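Local structure of integrase (Bovine immunodeficiency virus, 3KKR) at residues G26-Q31 with V125-K130; E36-V41 with F65-I70. The protein probably inserts the DNA copy of the viral genome into host chromosomal DNA, as retroviral integrases do, the fragment here being built on their RNase H-like catalytic core. All coordinates share one frame; numbering follows the deposited sequence.

Contact 1. Residues G26-Q31 with V125-K130; sequences GLVEAQ and VSLNKK
Asn128 turns its side-chain amide onto the backbone of Val28 and pairs with it through two hydrogen bonds. Val28 N gives its hydrogen to Asn128 OD1 (3.0 Å, 165° at the hydrogen), lying tilted from the plane of that carbonyl. In return Asn128 ND2 reaches Val28 O at 2.8 Å, meeting a lone pair in the carbonyl plane and using an N-H directed almost within its own amide plane. Both polar groups of one strand residue are thus satisfied, and the two bonds fix the rotation of a buried amide. In the RNase H-like fold of the integrase core, strand 27-33 is an outermost strand of the mixed sheet within the chain. Its inner neighbour, strand 16-22, bonds Glu29 and Gln31, while the preceding Val28 is bonded by Asn128 of helix 116-130; segments 27-31 and 125-130 run roughly antiparallel (151° between their directions). Van der Waals contacts accompany the bonds. Leu27 CD1 lies against the amide, 3.4 Å from Asn128 CG, the two side chains crossing at about a right angle. Val28 CG2, placed beside its own backbone N by chi1 of 177°, makes an apolar contact with Leu127 CD2 at 3.9 Å. Ala98 of helix 89-110 also packs on Val28, and Leu102 on Leu127.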
# COMPACT_ATOMS: atom_id res chain seq x y z
N GLY A 26 6.49 -3.81 -5.57
CA GLY A 26 6.92 -2.92 -4.52
C GLY A 26 6.18 -1.59 -4.60
O GLY A 26 6.52 -0.64 -3.92
N LEU A 27 5.15 -1.54 -5.43
CA LEU A 27 4.33 -0.34 -5.53
C LEU A 27 3.58 -0.07 -4.24
O LEU A 27 3.01 -0.99 -3.64
CB LEU A 27 3.33 -0.46 -6.68
CG LEU A 27 2.60 0.83 -7.03
CD1 LEU A 27 3.44 1.66 -8.00
CD2 LEU A 27 1.25 0.52 -7.62
N VAL A 28 3.58 1.19 -3.83
CA VAL A 28 2.97 1.61 -2.57
C VAL A 28 1.79 2.55 -2.74
O VAL A 28 1.81 3.45 -3.58
CB VAL A 28 3.99 2.34 -1.68
CG1 VAL A 28 3.32 2.83 -0.41
CG2 VAL A 28 5.15 1.42 -1.37
N GLU A 29 0.76 2.32 -1.93
CA GLU A 29 -0.40 3.18 -1.88
C GLU A 29 -0.67 3.50 -0.42
O GLU A 29 -0.91 2.61 0.38
CB GLU A 29 -1.62 2.49 -2.48
CG GLU A 29 -2.96 3.12 -2.09
CD GLU A 29 -3.32 4.33 -2.95
OE1 GLU A 29 -4.53 4.60 -3.12
OE2 GLU A 29 -2.41 5.02 -3.46
N ALA A 30 -0.61 4.78 -0.08
CA ALA A 30 -0.76 5.15 1.32
C ALA A 30 -1.72 6.32 1.48
O ALA A 30 -2.00 7.05 0.53
CB ALA A 30 0.59 5.47 1.92
N GLN A 31 -2.23 6.48 2.69
CA GLN A 31 -3.25 7.48 2.96
C GLN A 31 -3.24 7.80 4.45
O GLN A 31 -3.24 6.89 5.28
CB GLN A 31 -4.63 6.95 2.53
CG GLN A 31 -5.82 7.71 3.11
CD GLN A 31 -7.09 7.57 2.27
OE1 GLN A 31 -7.25 6.62 1.51
NE2 GLN A 31 -8.01 8.53 2.42
N VAL A 125 4.93 9.44 -5.33
CA VAL A 125 5.34 9.60 -6.73
C VAL A 125 6.84 9.36 -6.90
O VAL A 125 7.26 8.74 -7.87
CB VAL A 125 4.90 10.95 -7.35
CG1 VAL A 125 4.34 11.88 -6.30
CG2 VAL A 125 6.05 11.60 -8.10
N SER A 126 7.62 9.85 -5.95
CA SER A 126 9.06 9.62 -5.96
C SER A 126 9.38 8.12 -5.96
O SER A 126 10.02 7.60 -6.87
CB SER A 126 9.70 10.30 -4.75
OG SER A 126 11.08 9.99 -4.65
N LEU A 127 8.90 7.44 -4.93
CA LEU A 127 9.13 6.01 -4.72
C LEU A 127 8.66 5.16 -5.89
O LEU A 127 9.41 4.33 -6.41
CB LEU A 127 8.38 5.60 -3.46
CG LEU A 127 8.87 4.46 -2.58
CD1 LEU A 127 8.52 4.79 -1.15
CD2 LEU A 127 8.24 3.15 -3.02
N ASN A 128 7.41 5.36 -6.29
CA ASN A 128 6.78 4.54 -7.32
C ASN A 128 7.20 4.92 -8.74
O ASN A 128 7.34 4.05 -9.59
CB ASN A 128 5.25 4.63 -7.20
CG ASN A 128 4.71 4.01 -5.92
OD1 ASN A 128 5.31 3.11 -5.34
ND2 ASN A 128 3.55 4.50 -5.48
N LYS A 129 7.38 6.21 -9.00
CA LYS A 129 7.49 6.69 -10.37
C LYS A 129 8.86 7.22 -10.77
O LYS A 129 9.18 7.31 -11.95
CB LYS A 129 6.46 7.80 -10.64
CG LYS A 129 5.01 7.38 -10.58
CD LYS A 129 4.11 8.56 -10.93
CE LYS A 129 2.65 8.14 -11.04
NZ LYS A 129 1.87 9.16 -11.77
N LYS A 130 9.66 7.59 -9.79
CA LYS A 130 10.91 8.26 -10.09
C LYS A 130 12.11 7.38 -9.79
O LYS A 130 13.09 7.39 -10.53
CB LYS A 130 11.01 9.57 -9.31
CG LYS A 130 9.93 10.56 -9.68
CD LYS A 130 10.19 11.91 -9.04
CE LYS A 130 9.15 12.95 -9.47
NZ LYS A 130 9.10 13.12 -10.95

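Contact 2. Residues E36-V41 with F65-I70; sequences ETALQV and FTAHRI
Ala38 and Ala67 meet methyl to methyl, their CB atoms 3.6 Å apart, where the start of helix 38-51 faces the start of helix 68-76. Beside them Ile70 reaches across: its CG1 lies 3.9 Å from Ala38 CB, and its CD1 comes against the Ala38 carbonyl oxygen. Ile70 CD1 also lies 3.8 Å from Val41 CG1. Val41 sends CG2 to the Phe65 ring, 3.6 Å from CE1, approaching obliquely. The ring gets there although the Phe65 CB bond leaves away from the helix, because chi1 of -67° sets CG beside the backbone N and swings the ring back. At the outer margin the Arg69 chain, bent at chi2 and chi3, lays its guanidinium over the first turn of the opposing helix. One face covers the Leu39 backbone, with Leu39 CA 3.6 Å above the centre of the plane, while the Leu39 side chain crosses the group obliquely, CB lying 3.6 Å from Arg69 NH2.

Further out, Ala42 and Ile45 carry the packing of Ile70 along helix 38-51. Phe65 is backed by Met7 and Asn9 of strand 4-11 and Trp18 of strand 16-22, and Lys81 donates a hydrogen bond to its carbonyl oxygen. Thr37 and Ala67 are the N-cap residues of helices 38-51 and 68-76, so the N-cap Ala67 faces Ala38, the first residue of the other helix. Such packing of neighbouring helices, with an aromatic ring reaching the sheet beneath, belongs to the layered alpha/beta architecture of the RNase H-like integrase core.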
# COMPACT_ATOMS: atom_id res chain seq x y z
N GLU A 36 -7.56 4.53 13.87
CA GLU A 36 -7.45 3.16 13.39
C GLU A 36 -8.73 2.39 13.58
O GLU A 36 -8.85 1.57 14.48
CB GLU A 36 -6.30 2.43 14.08
CG GLU A 36 -4.95 2.95 13.66
CD GLU A 36 -3.83 2.13 14.21
OE1 GLU A 36 -2.79 2.72 14.57
OE2 GLU A 36 -3.98 0.89 14.28
N THR A 37 -9.70 2.66 12.70
CA THR A 37 -10.96 1.94 12.71
C THR A 37 -11.21 1.23 11.39
O THR A 37 -10.70 1.64 10.34
CB THR A 37 -12.12 2.88 13.00
OG1 THR A 37 -12.03 4.03 12.16
CG2 THR A 37 -12.08 3.32 14.46
N ALA A 38 -12.01 0.16 11.44
CA ALA A 38 -12.38 -0.57 10.24
C ALA A 38 -13.10 0.34 9.25
O ALA A 38 -13.06 0.11 8.04
CB ALA A 38 -13.25 -1.77 10.58
N LEU A 39 -13.76 1.37 9.77
CA LEU A 39 -14.43 2.34 8.92
C LEU A 39 -13.40 3.04 8.05
O LEU A 39 -13.58 3.18 6.85
CB LEU A 39 -15.16 3.37 9.77
CG LEU A 39 -16.38 4.04 9.14
CD1 LEU A 39 -17.30 4.59 10.22
CD2 LEU A 39 -15.97 5.14 8.16
N GLN A 40 -12.32 3.49 8.67
CA GLN A 40 -11.24 4.14 7.94
C GLN A 40 -10.60 3.19 6.93
O GLN A 40 -10.40 3.56 5.77
CB GLN A 40 -10.19 4.66 8.90
CG GLN A 40 -10.73 5.71 9.84
CD GLN A 40 -11.43 6.81 9.08
OE1 GLN A 40 -10.81 7.58 8.36
NE2 GLN A 40 -12.75 6.89 9.24
N VAL A 41 -10.26 1.99 7.39
CA VAL A 41 -9.63 0.98 6.54
C VAL A 41 -10.51 0.65 5.33
O VAL A 41 -10.00 0.44 4.23
CB VAL A 41 -9.33 -0.30 7.36
CG1 VAL A 41 -9.04 -1.46 6.44
CG2 VAL A 41 -8.17 -0.07 8.30
N PHE A 65 -8.56 -4.59 10.76
CA PHE A 65 -8.29 -5.33 9.53
C PHE A 65 -9.10 -6.61 9.48
O PHE A 65 -9.15 -7.28 8.45
CB PHE A 65 -6.81 -5.71 9.45
CG PHE A 65 -5.89 -4.54 9.29
CD1 PHE A 65 -6.26 -3.44 8.54
CD2 PHE A 65 -4.62 -4.57 9.84
CE1 PHE A 65 -5.39 -2.38 8.39
CE2 PHE A 65 -3.75 -3.51 9.68
CZ PHE A 65 -4.14 -2.41 8.96
N THR A 66 -9.72 -6.96 10.60
CA THR A 66 -10.42 -8.24 10.69
C THR A 66 -11.90 -8.07 10.94
O THR A 66 -12.64 -9.04 10.89
CB THR A 66 -9.82 -9.15 11.78
OG1 THR A 66 -9.81 -8.45 13.03
CG2 THR A 66 -8.40 -9.56 11.41
N ALA A 67 -12.32 -6.83 11.21
CA ALA A 67 -13.72 -6.54 11.54
C ALA A 67 -14.64 -7.00 10.44
O ALA A 67 -14.26 -7.01 9.27
CB ALA A 67 -13.90 -5.07 11.78
N HIS A 68 -15.86 -7.38 10.81
CA HIS A 68 -16.81 -7.93 9.85
C HIS A 68 -16.95 -7.06 8.62
O HIS A 68 -17.12 -7.56 7.50
CB HIS A 68 -18.19 -8.12 10.49
CG HIS A 68 -19.24 -8.55 9.52
ND1 HIS A 68 -20.03 -7.66 8.83
CD2 HIS A 68 -19.60 -9.79 9.09
CE1 HIS A 68 -20.84 -8.32 8.03
NE2 HIS A 68 -20.61 -9.61 8.17
N ARG A 69 -16.90 -5.75 8.82
CA ARG A 69 -17.03 -4.80 7.73
C ARG A 69 -15.97 -5.04 6.65
O ARG A 69 -16.29 -5.08 5.45
CB ARG A 69 -16.95 -3.38 8.26
CG ARG A 69 -16.40 -2.40 7.27
CD ARG A 69 -16.99 -1.03 7.45
NE ARG A 69 -17.04 -0.62 8.85
CZ ARG A 69 -17.56 0.54 9.25
NH1 ARG A 69 -18.05 1.38 8.35
NH2 ARG A 69 -17.58 0.85 10.53
N ILE A 70 -14.72 -5.22 7.07
CA ILE A 70 -13.62 -5.50 6.15
C ILE A 70 -13.78 -6.85 5.46
O ILE A 70 -13.66 -6.94 4.24
CB ILE A 70 -12.26 -5.46 6.87
CG1 ILE A 70 -12.13 -4.16 7.67
CG2 ILE A 70 -11.13 -5.61 5.88
CD1 ILE A 70 -12.49 -2.91 6.89

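In the fold
The centre of contact 1 lies about 8 Å from the centre of the chain and all its touching residues are buried; that of contact 2 lies about 16 Å out, and the contact is only partly buried. The two sit on opposite sides of the chain's centre, their own centres about 23 Å apart. Contact 1 joins an outer sheet strand to a late helix and relies on paired polar bonds to a strand backbone. Contact 2 joins the start of helix 38-51 to the start of helix 68-76 and to Phe65 just before it, mainly by apolar packing, with the exposed Arg69 laid over Leu39 on its solvent side. No element is common to both, but strand 27-33 leads to helix 38-51.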